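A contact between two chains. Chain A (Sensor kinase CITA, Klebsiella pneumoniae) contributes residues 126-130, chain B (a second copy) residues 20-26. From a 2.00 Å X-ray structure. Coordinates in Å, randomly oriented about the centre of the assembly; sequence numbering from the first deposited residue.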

# COMPACT_ATOMS: atom_id res chain seq x y z
N GLY A 126 -10.65 -6.26 10.00
CA GLY A 126 -11.21 -7.51 9.51
C GLY A 126 -10.79 -7.89 8.10
O GLY A 126 -10.53 -7.03 7.26
N TYR A 127 -10.71 -9.19 7.86
CA TYR A 127 -10.36 -9.73 6.55
C TYR A 127 -11.25 -10.92 6.22
O TYR A 127 -11.92 -11.47 7.09
N THR A 128 -11.25 -11.33 4.95
CA THR A 128 -12.10 -12.44 4.51
C THR A 128 -11.37 -13.37 3.54
O THR A 128 -10.62 -12.92 2.68
N ILE A 129 -11.60 -14.67 3.69
CA ILE A 129 -11.01 -15.67 2.81
C ILE A 129 -12.08 -16.54 2.17
O ILE A 129 -12.58 -17.48 2.79
N GLU A 130 -12.42 -16.23 0.92
CA GLU A 130 -13.41 -17.01 0.19
C GLU A 130 -12.79 -18.27 -0.40
O GLU A 130 -13.30 -19.38 -0.19
N ALA B 20 -9.12 -9.46 -4.65
CA ALA B 20 -10.46 -9.74 -5.17
C ALA B 20 -11.41 -10.13 -4.05
O ALA B 20 -12.51 -9.58 -3.94
N MET B 21 -10.98 -11.07 -3.21
CA MET B 21 -11.78 -11.53 -2.09
C MET B 21 -12.16 -10.38 -1.16
O MET B 21 -13.28 -10.34 -0.64
N GLN B 22 -11.23 -9.46 -0.95
CA GLN B 22 -11.44 -8.36 -0.01
C GLN B 22 -12.38 -7.30 -0.59
O GLN B 22 -13.33 -6.87 0.07
N ILE B 23 -12.10 -6.87 -1.82
CA ILE B 23 -12.88 -5.83 -2.47
C ILE B 23 -14.34 -6.26 -2.66
O ILE B 23 -15.25 -5.46 -2.47
N SER B 24 -14.54 -7.51 -3.03
CA SER B 24 -15.89 -8.03 -3.25
C SER B 24 -16.59 -8.36 -1.94
O SER B 24 -17.74 -8.81 -1.94
N ALA B 25 -15.91 -8.13 -0.82
CA ALA B 25 -16.46 -8.44 0.49
C ALA B 25 -16.89 -7.19 1.25
O ALA B 25 -17.61 -7.27 2.24
N MET B 26 -16.43 -6.03 0.78
CA MET B 26 -16.73 -4.77 1.45
C MET B 26 -18.22 -4.46 1.46
O MET B 26 -18.87 -4.47 0.42

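This is a small contact between a strand in chain A and the end of a helix in chain B, in which one glutamine side chain binds the strand backbone and a methionine packs beside it. The two stretches bury 354 Å² between them, and their only hydrogen bonds to each other are made by Gln22(B). Its CA-to-CB bond points sideways, but chi1 and chi2, both m, bring the amide nearer to the strand. There the backbone N of Thr128(A) donates to OE1 of Gln22(B) at 3.2 Å, while NE2 of Gln22(B) donates to O of Thr128(A) at 2.8 Å. A primary amide suits this place because it carries a donor and an acceptor side by side, matching the N and O of a single strand residue. OE1 of Gln22(B) also lies 3.5 Å from CD1 of Tyr127(A), approaching the ring obliquely.

Met21(B) points toward chain A. With chi1 m and chi2 and chi3 both t, its long, unbranched side chain extends along Ile129(A) and Glu130(A), placing SD 4.0 Å from CA of Ile129(A) and 3.3 Å from N of Glu130(A). That buried amide has no hydrogen-bonding partner in the model. Ile129(A), chi1 and chi2 both m, directs its CA-to-CB bond away and contributes little to the contact.

Glu130(A) points toward chain B with chi1 m and chi2 t. Its CB packs 4.1 Å from CG of Met21(B), so the aliphatic part of the side chain meets a nonpolar neighbour. OE2 of Glu130(A) stays 3.9 Å from OG of Ser24(B), too far for a hydrogen bond; that hydroxyl, in rotamer p, donates to O of Ala20(B) at 2.7 Å. Ala25(B) points toward the strand, its small methyl CB resting 4.1 Å from OG1 of Thr128(A), whose chi1 is m.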

# COMPACT_ATOMS: atom_id res chain seq x y z
CB TYR A 127 -8.89 -10.16 6.53
CG TYR A 127 -7.91 -9.05 6.23
CD1 TYR A 127 -7.31 -8.95 4.98
CD2 TYR A 127 -7.59 -8.10 7.19
CE1 TYR A 127 -6.42 -7.94 4.69
CE2 TYR A 127 -6.69 -7.08 6.91
CZ TYR A 127 -6.11 -7.01 5.66
OH TYR A 127 -5.22 -6.00 5.38
CB THR A 128 -13.39 -11.93 3.84
OG1 THR A 128 -14.04 -10.99 4.71
CG2 THR A 128 -14.34 -13.08 3.55
CB ILE A 129 -10.02 -16.57 3.57
CG1 ILE A 129 -8.84 -15.75 4.11
CG2 ILE A 129 -9.51 -17.69 2.67
CD1 ILE A 129 -8.02 -15.09 3.02
CB GLU A 130 -14.05 -16.17 -0.92
CG GLU A 130 -14.88 -15.00 -0.43
CD GLU A 130 -15.82 -14.46 -1.49
OE1 GLU A 130 -16.12 -15.20 -2.45
OE2 GLU A 130 -16.26 -13.30 -1.36
CB ALA B 20 -10.40 -10.84 -6.22
CB MET B 21 -11.03 -12.60 -1.30
CG MET B 21 -10.79 -13.90 -2.05
SD MET B 21 -10.03 -15.16 -1.02
CE MET B 21 -9.91 -16.52 -2.16
CB GLN B 22 -10.11 -7.73 0.38
CG GLN B 22 -9.01 -8.74 0.69
CD GLN B 22 -9.37 -9.66 1.84
OE1 GLN B 22 -10.03 -9.25 2.79
NE2 GLN B 22 -8.92 -10.91 1.76
CB ILE B 23 -12.28 -5.44 -3.83
CG1 ILE B 23 -10.88 -4.86 -3.64
CG2 ILE B 23 -13.18 -4.44 -4.54
CD1 ILE B 23 -10.19 -4.50 -4.94
CB SER B 24 -15.85 -9.27 -4.15
OG SER B 24 -15.04 -10.29 -3.59
CB ALA B 25 -15.47 -9.25 1.31
CB MET B 26 -15.95 -3.63 0.79
CG MET B 26 -14.45 -3.71 1.01
SD MET B 26 -13.56 -2.39 0.17
CE MET B 26 -11.90 -2.66 0.80